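Local coordinates for extracellular solute-binding protein (Bordetella parapertussis, PDB 3PU5) that probably binds a small solute, perhaps a polyamine, outside the cytoplasmic membrane and delivers it to a transporter, as related periplasmic binding proteins do, at residues N68-Y71 with R72-R75; V303-A306 with L307-N311. All coordinates share one frame; numbering follows the deposited sequence.

Contact 1: N68-Y71 with R72-R75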
loop_
_atom_site.group_PDB
_atom_site.type_symbol
_atom_site.label_atom_id
_atom_site.label_comp_id
_atom_site.label_asym_id
_atom_site.label_seq_id
_atom_site.Cartn_x
_atom_site.Cartn_y
_atom_site.Cartn_z
ATOM N N ASN A 68 0.583 -6.102 -8.316
ATOM C CA ASN A 68 0.651 -6.286 -9.771
ATOM C C ASN A 68 1.157 -7.665 -10.175
ATOM O O ASN A 68 0.530 -8.383 -10.964
ATOM C CB ASN A 68 1.569 -5.242 -10.390
ATOM C CG ASN A 68 0.969 -3.865 -10.374
ATOM O OD1 ASN A 68 -0.216 -3.692 -10.678
ATOM N ND2 ASN A 68 1.782 -2.867 -10.022
ATOM N N ASP A 69 2.311 -8.029 -9.629
ATOM C CA ASP A 69 2.919 -9.307 -9.957
ATOM C C ASP A 69 2.186 -10.466 -9.301
ATOM O O ASP A 69 2.081 -11.544 -9.894
ATOM C CB ASP A 69 4.397 -9.287 -9.597
ATOM C CG ASP A 69 5.176 -8.372 -10.501
ATOM O OD1 ASP A 69 5.332 -8.722 -11.692
ATOM O OD2 ASP A 69 5.592 -7.290 -10.033
HETATM N N MSE A 70 1.649 -10.240 -8.101
HETATM C CA MSE A 70 0.833 -11.266 -7.459
HETATM C C MSE A 70 -0.381 -11.591 -8.314
HETATM O O MSE A 70 -0.824 -12.742 -8.371
HETATM C CB MSE A 70 0.384 -10.858 -6.053
HETATM C CG MSE A 70 -0.305 -11.996 -5.287
HETATM SE SE MSE A 70 0.968 -13.430 -4.839
HETATM C CE MSE A 70 2.117 -12.407 -3.615
ATOM N N TYR A 71 -0.930 -10.576 -8.973
ATOM C CA TYR A 71 -2.078 -10.804 -9.835
ATOM C C TYR A 71 -1.699 -11.754 -10.970
ATOM O O TYR A 71 -2.544 -12.457 -11.494
ATOM C CB TYR A 71 -2.636 -9.488 -10.383
ATOM C CG TYR A 71 -4.110 -9.573 -10.731
ATOM C CD1 TYR A 71 -4.531 -9.711 -12.053
ATOM C CD2 TYR A 71 -5.079 -9.533 -9.734
ATOM C CE1 TYR A 71 -5.881 -9.796 -12.373
ATOM C CE2 TYR A 71 -6.428 -9.618 -10.042
ATOM C CZ TYR A 71 -6.821 -9.751 -11.365
ATOM O OH TYR A 71 -8.166 -9.839 -11.674
ATOM N N ARG A 72 -0.420 -11.787 -11.334
ATOM C CA ARG A 72 0.050 -12.732 -12.347
ATOM C C ARG A 72 -0.153 -14.174 -11.877
ATOM O O ARG A 72 -0.601 -15.040 -12.637
ATOM C CB ARG A 72 1.535 -12.496 -12.668
ATOM C CG ARG A 72 1.838 -11.154 -13.299
ATOM C CD ARG A 72 3.336 -10.849 -13.250
ATOM N NE ARG A 72 4.113 -11.740 -14.107
ATOM C CZ ARG A 72 5.441 -11.743 -14.171
ATOM N NH1 ARG A 72 6.144 -10.901 -13.423
ATOM N NH2 ARG A 72 6.070 -12.584 -14.986
ATOM N N LEU A 73 0.193 -14.421 -10.619
ATOM C CA LEU A 73 0.111 -15.749 -10.039
ATOM C C LEU A 73 -1.335 -16.158 -9.825
ATOM O O LEU A 73 -1.673 -17.337 -9.883
ATOM C CB LEU A 73 0.850 -15.780 -8.709
ATOM C CG LEU A 73 2.353 -15.670 -8.862
ATOM C CD1 LEU A 73 3.023 -16.132 -7.580
ATOM C CD2 LEU A 73 2.770 -16.529 -10.030
ATOM N N ILE A 74 -2.182 -15.175 -9.556
ATOM C CA ILE A 74 -3.618 -15.411 -9.478
ATOM C C ILE A 74 -4.147 -15.907 -10.814
ATOM O O ILE A 74 -4.867 -16.901 -10.876
ATOM C CB ILE A 74 -4.373 -14.130 -9.115
ATOM C CG1 ILE A 74 -4.242 -13.861 -7.622
ATOM C CG2 ILE A 74 -5.854 -14.269 -9.465
ATOM C CD1 ILE A 74 -4.942 -14.901 -6.791
ATOM N N ARG A 75 -3.789 -15.195 -11.878
ATOM C CA ARG A 75 -4.236 -15.526 -13.224
ATOM C C ARG A 75 -3.711 -16.886 -13.690
ATOM O O ARG A 75 -4.352 -17.556 -14.502
ATOM C CB ARG A 75 -3.802 -14.434 -14.204
ATOM C CG ARG A 75 -4.449 -13.082 -13.938
ATOM C CD ARG A 75 -5.960 -13.175 -14.032
ATOM N NE ARG A 75 -6.386 -13.629 -15.355
ATOM C CZ ARG A 75 -7.651 -13.658 -15.768
ATOM N NH1 ARG A 75 -8.628 -13.251 -14.957
ATOM N NH2 ARG A 75 -7.940 -14.089 -16.993
#

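Contact 2: V303-A306 with L307-N311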
loop_
_atom_site.group_PDB
_atom_site.type_symbol
_atom_site.label_atom_id
_atom_site.label_comp_id
_atom_site.label_asym_id
_atom_site.label_seq_id
_atom_site.Cartn_x
_atom_site.Cartn_y
_atom_site.Cartn_z
ATOM N N VAL A 303 -8.365 0.436 -4.452
ATOM C CA VAL A 303 -8.806 0.367 -5.834
ATOM C C VAL A 303 -8.540 -1.024 -6.412
ATOM O O VAL A 303 -7.488 -1.613 -6.175
ATOM C CB VAL A 303 -8.113 1.433 -6.687
ATOM C CG1 VAL A 303 -8.681 1.428 -8.105
ATOM C CG2 VAL A 303 -8.272 2.814 -6.037
ATOM N N ASP A 304 -9.513 -1.536 -7.156
ATOM C CA ASP A 304 -9.442 -2.859 -7.778
ATOM C C ASP A 304 -8.158 -3.057 -8.582
ATOM O O ASP A 304 -7.911 -2.341 -9.554
ATOM C CB ASP A 304 -10.672 -3.047 -8.682
ATOM C CG ASP A 304 -10.658 -4.365 -9.450
ATOM O OD1 ASP A 304 -9.734 -5.184 -9.258
ATOM O OD2 ASP A 304 -11.594 -4.585 -10.251
ATOM N N THR A 305 -7.341 -4.028 -8.180
ATOM C CA THR A 305 -6.083 -4.295 -8.878
ATOM C C THR A 305 -6.293 -4.537 -10.373
ATOM O O THR A 305 -5.596 -3.952 -11.201
ATOM C CB THR A 305 -5.320 -5.493 -8.270
ATOM O OG1 THR A 305 -5.126 -5.279 -6.866
ATOM C CG2 THR A 305 -3.963 -5.664 -8.942
ATOM N N ALA A 306 -7.250 -5.396 -10.711
ATOM C CA ALA A 306 -7.537 -5.726 -12.107
ATOM C C ALA A 306 -7.919 -4.485 -12.901
ATOM O O ALA A 306 -7.522 -4.331 -14.054
ATOM C CB ALA A 306 -8.654 -6.778 -12.196
ATOM N N LEU A 307 -8.689 -3.601 -12.273
ATOM C CA LEU A 307 -9.099 -2.362 -12.908
ATOM C C LEU A 307 -7.889 -1.479 -13.221
ATOM O O LEU A 307 -7.752 -0.980 -14.337
ATOM C CB LEU A 307 -10.101 -1.612 -12.025
ATOM C CG LEU A 307 -10.567 -0.261 -12.568
ATOM C CD1 LEU A 307 -11.241 -0.440 -13.925
ATOM C CD2 LEU A 307 -11.508 0.421 -11.581
ATOM N N LEU A 308 -7.009 -1.298 -12.241
ATOM C CA LEU A 308 -5.801 -0.493 -12.438
ATOM C C LEU A 308 -4.941 -1.004 -13.592
ATOM O O LEU A 308 -4.469 -0.227 -14.424
ATOM C CB LEU A 308 -4.971 -0.433 -11.150
ATOM C CG LEU A 308 -5.568 0.436 -10.037
ATOM C CD1 LEU A 308 -4.833 0.200 -8.741
ATOM C CD2 LEU A 308 -5.518 1.913 -10.419
ATOM N N ILE A 309 -4.736 -2.316 -13.636
ATOM C CA ILE A 309 -3.943 -2.942 -14.692
ATOM C C ILE A 309 -4.593 -2.738 -16.056
ATOM O O ILE A 309 -3.932 -2.395 -17.042
ATOM C CB ILE A 309 -3.763 -4.450 -14.416
ATOM C CG1 ILE A 309 -2.934 -4.656 -13.146
ATOM C CG2 ILE A 309 -3.114 -5.156 -15.616
ATOM C CD1 ILE A 309 -2.736 -6.111 -12.765
ATOM N N LYS A 310 -5.904 -2.938 -16.101
ATOM C CA LYS A 310 -6.633 -2.866 -17.358
ATOM C C LYS A 310 -6.635 -1.457 -17.942
ATOM O O LYS A 310 -6.580 -1.286 -19.156
ATOM C CB LYS A 310 -8.072 -3.360 -17.176
ATOM C CG LYS A 310 -8.919 -3.253 -18.440
ATOM C CD LYS A 310 -10.325 -3.829 -18.250
ATOM C CE LYS A 310 -11.275 -2.827 -17.601
ATOM N NZ LYS A 310 -12.668 -3.357 -17.520
ATOM N N ASN A 311 -6.698 -0.451 -17.076
ATOM C CA ASN A 311 -6.858 0.924 -17.528
ATOM C C ASN A 311 -5.544 1.679 -17.698
ATOM O O ASN A 311 -5.537 2.798 -18.198
ATOM C CB ASN A 311 -7.786 1.692 -16.576
ATOM C CG ASN A 311 -9.239 1.288 -16.725
ATOM O OD1 ASN A 311 -10.100 1.719 -15.956
ATOM N ND2 ASN A 311 -9.519 0.456 -17.717
#

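Contact 1: N68-Y71 with R72-R75
Asp69 and Arg72 form a salt bridge one turn apart on the short helix 67-75, which follows strand 62-65 in this periplasmic-binding-protein fold. Asp69 OD1 receives Arg72 NH1 at 2.9 Å with an N-H...O angle of 161°. The carboxylate is met on its anti side, somewhat out of its plane, whereas OD1 lies almost in the plane of the guanidinium, at its edge; the two planes stand 58° apart. The aliphatic part of Arg72 runs alongside Asp69; CD passes 3.3 Å from Asp69 OD1, and beyond it a bend at chi3 brings the guanidinium round to the acid. An acid and a base spaced i to i+3 suit this partly exposed side, where each can pair with the other while their side chains also touch helix 44-53, Asp69 at Asn44 and Pro45 and Arg72 at Leu52.

Beneath them the backbone bonds change in character along the segment. Arg72 N reaches Asp69 O at 2.9 Å, an i to i+3 bond. Met70 O then accepts Ile74 N at 3.0 Å in regular alpha-helical fashion and takes a weak second bond from Leu73 N.

The inward face is apolar. Met70, a selenomethionine, brings its SE to 4.4 Å from CD1 of Leu73, and both rest on Phe65 of strand 62-65; Ile74 continues this face onto Leu79. Long, unbranched Met70 can reach the sheet beneath the helix.

On another side Tyr71 and Arg75 lie side by side, with ring and guanidinium planes only 18° apart. Their contact is made by Arg75's methylenes: the bend at chi2 lays CG and CD alongside the ring, and the chain then turns away at chi3, with CD 3.8 Å from Tyr71 CE1, oblique to the ring.

Contact 2: V303-A306 with L307-N311
Val303 and Leu308 cross at about a right angle where the chain enters helix 305-322. CG1 of Val303, anti to its backbone N (chi1 -175°), lies 3.8 Å from CG of Leu308. These branched apolar side chains fill the join between the helix start and helix 156-167, where both touch Ser161 and Leu308 also Ala157.

Asp304 and Leu307 are crossed likewise, but meet between stems: the two CB atoms are 3.7 Å apart. With CG opposite the backbone N (chi1 176°), the aspartate's carboxylate lies at the helix start, where OD1 accepts a weak bond from Ala306 N at 2.9 Å. A short acidic side chain suits the place, reaching forward to that amide. OD1 also lies close to Asp100 OD1, a like-charge approach that may raise one pKa.

Thr305 and Ile309, by contrast, lie side by side and point the same way, CG2 to CD1 at 4.0 Å. Thr305 thus offers its methyl to packing, while OG1 hydrogen-bonds to Asp100.

Leu308 N donates to Asp304 O at 3.0 Å and 167°, and the next two amides repeat the i to i+4 pattern. Together these features make a helix N-terminus with Asp304 as its N-cap.

How the contacts relate
Contact 1 comes first along the chain, on helix 67-75, and contact 2 much later, at the start of helix 305-322, the last helix of the modelled chain. Their centres are only 12 Å apart, on the same side of the chain's centre, and the two helices touch directly. Tyr71 is the main bridge: its ring packs on Ile309 and Thr305, with CD1 4.1 Å from Ile309 CD1, and its OH end lies against Ala306. Asn68 adds packing on Ile309. Residues far apart in sequence are thereby joined, and because contact 2 also borders helix 156-167, the C-terminal helix packs at its beginning against helices 67-75 and 156-167.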